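Local coordinates for GCN5-related N-acetyltransferase (Anabaena variabilis, PDB 2OZG), which probably transfers acetyl groups from acetyl-coenzyme A to amine substrates, possibly aminoglycoside antibiotics, and binds coenzyme A, at residues G69-G73 against R285-R289; S116-P120 against M392-F396. All coordinates share one frame; numbering follows the deposited sequence.

Overall arrangement
From the N terminus, the chain first lays down 69-73, the end of strand 58-72, and then 116-120, the end of strand 115-118 and the turn after it, which brings Tyr119 to the coenzyme A pocket; both lie in the first acetyltransferase region. Interaction 1 closes when strand 279-290, more than two hundred residues after the first segment, brings 285-289 back towards 69-73. Interaction 2 closes only at the very end, when 392-396 returns to 116-120. The two closures therefore cross. They meet directly, because strands 115-118 and 279-290 are antiparallel neighbours, with probable backbone bonds from Arg289 N to Ser116 O and from Met287 N to Leu118 O. Together they tie both acetyltransferase regions and the C-terminal tail around one core.

Interaction 1 (G69-G73 against R285-R289); sequences GQWWG and RWMLR
Trp72 and Trp286 reach towards each other from opposite directions and meet at the far corners of their six-membered rings, CH2 to CH2 at 3.6 Å. This is not a stack: Trp72 arrives at the edge of the Trp286 ring, near its plane. Gln70 shares the same corner, with its NE2 3.4 Å from Trp286 CH2. Its CG lies opposite the backbone N (chi1 -159°) and the chain is extended beyond it, which carries the amide the whole way across. Two bonds hold that amide: NE2 donates to Gly180 O, and OE1 accepts from Trp72 NE1 at 2.8 Å. The latter is bent, 130° at the hydrogen, with the indole N-H coming in well above the carbonyl plane. Leu288 packs beside this pair, its CD1 3.9 Å from Trp72 CZ2 and equally far from Gln70 OE1. With an alanine in place of Trp72, Gln70 OE1 would probably be left without its indole donor and a gap would open beside Trp286 and Leu288. Elsewhere on Trp72, His179 and Tyr356 pair with it edge-to-face. The strand axes cross nearly at right angles and stay 12.2 Å apart, so side chains span the distance. Strand 279-290, though from the second acetyltransferase region, pairs with strand 115-118 of the first, consistent with a GNAT-fold core shared by the two regions.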
loop_
_atom_site.group_PDB
_atom_site.type_symbol
_atom_site.label_atom_id
_atom_site.label_comp_id
_atom_site.label_asym_id
_atom_site.label_seq_id
_atom_site.Cartn_x
_atom_site.Cartn_y
_atom_site.Cartn_z
ATOM N N GLY A 69 -41.058 -10.313 -5.892
ATOM C CA GLY A 69 -41.741 -9.047 -5.828
ATOM C C GLY A 69 -40.784 -7.981 -5.384
ATOM O O GLY A 69 -39.687 -8.275 -4.856
ATOM N N GLN A 70 -41.223 -6.741 -5.572
ATOM C CA GLN A 70 -40.453 -5.574 -5.158
ATOM C C GLN A 70 -41.436 -4.545 -4.593
ATOM O O GLN A 70 -42.496 -4.315 -5.179
ATOM C CB GLN A 70 -39.700 -4.964 -6.344
ATOM C CG GLN A 70 -38.550 -4.127 -5.910
ATOM C CD GLN A 70 -37.615 -3.762 -6.982
ATOM O OE1 GLN A 70 -37.988 -3.693 -8.154
ATOM N NE2 GLN A 70 -36.373 -3.384 -6.583
ATOM N N TRP A 71 -41.069 -3.927 -3.467
ATOM C CA TRP A 71 -41.940 -2.946 -2.827
ATOM C C TRP A 71 -41.734 -1.499 -3.349
ATOM O O TRP A 71 -40.697 -0.905 -3.090
ATOM C CB TRP A 71 -41.774 -3.036 -1.319
ATOM C CG TRP A 71 -42.169 -4.368 -0.749
ATOM C CD1 TRP A 71 -41.323 -5.423 -0.511
ATOM C CD2 TRP A 71 -43.472 -4.813 -0.338
ATOM N NE1 TRP A 71 -42.006 -6.470 -0.005
ATOM C CE2 TRP A 71 -43.328 -6.139 0.114
ATOM C CE3 TRP A 71 -44.734 -4.220 -0.284
ATOM C CZ2 TRP A 71 -44.409 -6.882 0.639
ATOM C CZ3 TRP A 71 -45.798 -4.969 0.165
ATOM C CH2 TRP A 71 -45.637 -6.267 0.636
ATOM N N TRP A 72 -42.725 -0.951 -4.071
ATOM C CA TRP A 72 -42.657 0.411 -4.627
ATOM C C TRP A 72 -43.872 1.175 -4.092
ATOM O O TRP A 72 -45.021 0.756 -4.307
ATOM C CB TRP A 72 -42.677 0.396 -6.179
ATOM C CG TRP A 72 -41.461 -0.301 -6.809
ATOM C CD1 TRP A 72 -41.395 -1.572 -7.373
ATOM C CD2 TRP A 72 -40.129 0.207 -6.801
ATOM N NE1 TRP A 72 -40.093 -1.815 -7.807
ATOM C CE2 TRP A 72 -39.309 -0.734 -7.444
ATOM C CE3 TRP A 72 -39.568 1.436 -6.375
ATOM C CZ2 TRP A 72 -37.954 -0.512 -7.624
ATOM C CZ3 TRP A 72 -38.248 1.635 -6.508
ATOM C CH2 TRP A 72 -37.439 0.678 -7.132
ATOM N N GLY A 73 -43.605 2.277 -3.416
ATOM C CA GLY A 73 -44.600 3.095 -2.800
ATOM C C GLY A 73 -45.463 2.263 -1.845
ATOM O O GLY A 73 -46.638 2.518 -1.696
ATOM N N ARG A 285 -25.346 0.546 -8.633
ATOM C CA ARG A 285 -26.701 0.773 -9.045
ATOM C C ARG A 285 -27.203 -0.445 -9.777
ATOM O O ARG A 285 -26.618 -0.903 -10.713
ATOM C CB ARG A 285 -26.860 2.014 -9.896
ATOM C CG ARG A 285 -26.561 3.269 -9.125
ATOM C CD ARG A 285 -26.589 4.503 -10.018
ATOM N NE ARG A 285 -26.211 5.652 -9.229
ATOM C CZ ARG A 285 -25.876 6.831 -9.724
ATOM N NH1 ARG A 285 -25.932 7.050 -11.033
ATOM N NH2 ARG A 285 -25.461 7.789 -8.899
ATOM N N TRP A 286 -28.331 -0.955 -9.302
ATOM C CA TRP A 286 -29.039 -1.956 -10.007
ATOM C C TRP A 286 -29.957 -1.329 -11.045
ATOM O O TRP A 286 -30.302 -0.125 -10.982
ATOM C CB TRP A 286 -29.789 -2.897 -9.061
ATOM C CG TRP A 286 -30.402 -2.295 -7.868
ATOM C CD1 TRP A 286 -29.816 -2.147 -6.633
ATOM C CD2 TRP A 286 -31.737 -1.821 -7.729
ATOM N NE1 TRP A 286 -30.711 -1.576 -5.756
ATOM C CE2 TRP A 286 -31.910 -1.433 -6.380
ATOM C CE3 TRP A 286 -32.822 -1.685 -8.616
ATOM C CZ2 TRP A 286 -33.116 -0.924 -5.894
ATOM C CZ3 TRP A 286 -34.007 -1.207 -8.132
ATOM C CH2 TRP A 286 -34.147 -0.824 -6.772
HETATM N N MSE A 287 -30.393 -2.166 -11.979
HETATM C CA MSE A 287 -31.174 -1.705 -13.067
HETATM C C MSE A 287 -32.508 -2.320 -13.087
HETATM O O MSE A 287 -32.697 -3.443 -12.610
HETATM C CB MSE A 287 -30.447 -2.053 -14.332
HETATM C CG MSE A 287 -29.150 -1.305 -14.564
HETATM SE SE MSE A 287 -28.370 -1.700 -16.341
HETATM C CE MSE A 287 -27.917 0.145 -16.935
ATOM N N LEU A 288 -33.437 -1.625 -13.719
ATOM C CA LEU A 288 -34.838 -2.081 -13.834
ATOM C C LEU A 288 -35.338 -1.964 -15.272
ATOM O O LEU A 288 -34.999 -1.023 -15.982
ATOM C CB LEU A 288 -35.726 -1.201 -12.923
ATOM C CG LEU A 288 -37.216 -1.617 -12.810
ATOM C CD1 LEU A 288 -37.782 -1.628 -11.401
ATOM C CD2 LEU A 288 -38.097 -0.759 -13.755
ATOM N N ARG A 289 -36.144 -2.936 -15.686
ATOM C CA ARG A 289 -36.777 -2.904 -16.961
ATOM C C ARG A 289 -38.277 -2.820 -16.716
ATOM O O ARG A 289 -38.853 -3.637 -15.963
ATOM C CB ARG A 289 -36.444 -4.173 -17.764
ATOM C CG ARG A 289 -36.288 -3.918 -19.319
ATOM C CD ARG A 289 -37.554 -3.597 -20.070
ATOM N NE ARG A 289 -37.234 -3.441 -21.493
ATOM C CZ ARG A 289 -38.115 -3.139 -22.430
ATOM N NH1 ARG A 289 -39.394 -2.937 -22.116
ATOM N NH2 ARG A 289 -37.712 -2.980 -23.673
#

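Interaction 2 (S116-P120 against M392-F396); sequences SVLYP and MIDFF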
loop_
_atom_site.group_PDB
_atom_site.type_symbol
_atom_site.label_atom_id
_atom_site.label_comp_id
_atom_site.label_asym_id
_atom_site.label_seq_id
_atom_site.Cartn_x
_atom_site.Cartn_y
_atom_site.Cartn_z
ATOM N N SER A 116 -38.607 -5.992 -14.046
ATOM C CA SER A 116 -37.486 -6.920 -13.915
ATOM C C SER A 116 -36.300 -6.081 -13.440
ATOM O O SER A 116 -36.148 -4.941 -13.838
ATOM C CB SER A 116 -37.152 -7.603 -15.230
ATOM O OG SER A 116 -35.999 -8.477 -15.163
ATOM N N VAL A 117 -35.498 -6.663 -12.567
ATOM C CA VAL A 117 -34.346 -6.005 -11.969
ATOM C C VAL A 117 -33.104 -6.942 -12.027
ATOM O O VAL A 117 -33.249 -8.182 -11.968
ATOM C CB VAL A 117 -34.663 -5.650 -10.493
ATOM C CG1 VAL A 117 -33.376 -5.197 -9.671
ATOM C CG2 VAL A 117 -35.736 -4.602 -10.446
ATOM N N LEU A 118 -31.920 -6.328 -12.100
ATOM C CA LEU A 118 -30.627 -7.008 -12.135
ATOM C C LEU A 118 -29.505 -6.039 -11.805
ATOM O O LEU A 118 -29.640 -4.817 -11.930
ATOM C CB LEU A 118 -30.368 -7.657 -13.525
ATOM C CG LEU A 118 -30.424 -6.792 -14.794
ATOM C CD1 LEU A 118 -29.175 -5.973 -14.995
ATOM C CD2 LEU A 118 -30.612 -7.691 -15.990
ATOM N N TYR A 119 -28.379 -6.619 -11.400
ATOM C CA TYR A 119 -27.137 -5.919 -11.084
ATOM C C TYR A 119 -26.250 -6.160 -12.317
ATOM O O TYR A 119 -25.933 -7.341 -12.658
ATOM C CB TYR A 119 -26.491 -6.499 -9.823
ATOM C CG TYR A 119 -27.103 -6.040 -8.529
ATOM C CD1 TYR A 119 -26.621 -4.904 -7.919
ATOM C CD2 TYR A 119 -28.146 -6.741 -7.910
ATOM C CE1 TYR A 119 -27.159 -4.452 -6.732
ATOM C CE2 TYR A 119 -28.671 -6.325 -6.681
ATOM C CZ TYR A 119 -28.185 -5.167 -6.124
ATOM O OH TYR A 119 -28.631 -4.650 -4.970
ATOM N N PRO A 120 -25.964 -5.098 -13.086
ATOM C CA PRO A 120 -25.239 -5.393 -14.352
ATOM C C PRO A 120 -23.684 -5.556 -14.217
ATOM O O PRO A 120 -23.071 -4.840 -13.483
ATOM C CB PRO A 120 -25.494 -4.128 -15.187
ATOM C CG PRO A 120 -25.483 -3.031 -14.114
ATOM C CD PRO A 120 -26.276 -3.659 -12.968
HETATM N N MSE A 392 -32.020 -1.477 -2.072
HETATM C CA MSE A 392 -32.303 -2.774 -1.555
HETATM C C MSE A 392 -31.056 -3.195 -0.808
HETATM O O MSE A 392 -29.939 -2.738 -1.121
HETATM C CB MSE A 392 -32.603 -3.829 -2.592
HETATM C CG MSE A 392 -31.406 -4.309 -3.431
HETATM SE SE MSE A 392 -32.050 -5.643 -4.685
HETATM C CE MSE A 392 -33.453 -4.726 -5.456
ATOM N N ILE A 393 -31.252 -4.130 0.117
ATOM C CA ILE A 393 -30.135 -4.650 0.935
ATOM C C ILE A 393 -29.502 -5.871 0.283
ATOM O O ILE A 393 -28.382 -6.288 0.602
ATOM C CB ILE A 393 -30.637 -4.963 2.348
ATOM C CG1 ILE A 393 -29.454 -5.023 3.355
ATOM C CG2 ILE A 393 -31.500 -6.283 2.375
ATOM C CD1 ILE A 393 -29.903 -4.914 4.780
ATOM N N ASP A 394 -30.178 -6.378 -0.700
ATOM C CA ASP A 394 -29.815 -7.643 -1.312
ATOM C C ASP A 394 -29.073 -7.523 -2.651
ATOM O O ASP A 394 -29.230 -6.608 -3.437
ATOM C CB ASP A 394 -31.098 -8.455 -1.559
ATOM C CG ASP A 394 -31.778 -8.881 -0.309
ATOM O OD1 ASP A 394 -31.120 -9.443 0.576
ATOM O OD2 ASP A 394 -33.006 -8.716 -0.238
ATOM N N PHE A 395 -28.255 -8.502 -2.893
ATOM C CA PHE A 395 -27.575 -8.592 -4.122
ATOM C C PHE A 395 -28.004 -9.936 -4.710
ATOM O O PHE A 395 -28.296 -10.866 -3.965
ATOM C CB PHE A 395 -26.090 -8.612 -3.891
ATOM C CG PHE A 395 -25.356 -8.941 -5.130
ATOM C CD1 PHE A 395 -25.097 -7.947 -6.074
ATOM C CD2 PHE A 395 -25.017 -10.258 -5.423
ATOM C CE1 PHE A 395 -24.467 -8.263 -7.277
ATOM C CE2 PHE A 395 -24.397 -10.575 -6.615
ATOM C CZ PHE A 395 -24.133 -9.566 -7.547
ATOM N N PHE A 396 -28.081 -10.039 -6.029
ATOM C CA PHE A 396 -28.411 -11.313 -6.673
ATOM C C PHE A 396 -27.905 -11.222 -8.118
ATOM O O PHE A 396 -27.594 -10.104 -8.583
ATOM C CB PHE A 396 -29.924 -11.659 -6.578
ATOM C CG PHE A 396 -30.819 -10.668 -7.265
ATOM C CD1 PHE A 396 -30.967 -10.702 -8.626
ATOM C CD2 PHE A 396 -31.451 -9.662 -6.554
ATOM C CE1 PHE A 396 -31.753 -9.804 -9.260
ATOM C CE2 PHE A 396 -32.241 -8.748 -7.162
ATOM C CZ PHE A 396 -32.414 -8.784 -8.516
ATOM O OXT PHE A 396 -27.751 -12.237 -8.810
HETATM O O HOH W 1 -28.458 -9.619 -11.132
#
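The chain's own C terminus ends against Tyr119, a residue of the coenzyme A pocket: the carboxylate oxygen Phe396 O lies 3.5 Å from Tyr119 CD2. A water also links the two segments, accepting from the backbone N of Tyr119 and lying 2.7 Å from Phe396 O. At the other end of the side chain, the phenol hydroxyl ties down the tail, Tyr119 OH donating to the backbone Asp394 O at 2.6 Å; the approach is close to head-on, with a C=O...donor angle of 159°. The side chain of Asp394 turns elsewhere, to a salt bridge with Arg184.

Three aromatic rings then gather round the same spot. Phe395 leans over one face of Tyr119, its CD1 sitting above the ring centre, although the two planes are too inclined for a stack. Phe396 makes a T-shaped pair, the edge of Tyr119 pointing at its face with the planes 81° apart. Its CG falls between the backbone N and the carbonyl carbon (chi1 62°), which swings the ring back towards strand 115-118. There its edge meets Val117 O, 3.5 Å from CE1, while CZ packs on Val117 CG1 at 3.9 Å. Met392, a selenomethionine, passes alongside the phenol in a Met-aromatic contact, SE 4.0 Å from Tyr119 CE2. The bend at the end of its chain leads CE towards Val117 CG1.

Trp286 adds a further ring beside Tyr119, and coenzyme A itself touches the tyrosine. Delivery of the C-terminal carboxylate to the acetyltransferase pocket by the last residues of the chain is an arrangement also found in Eis-type GNAT enzymes.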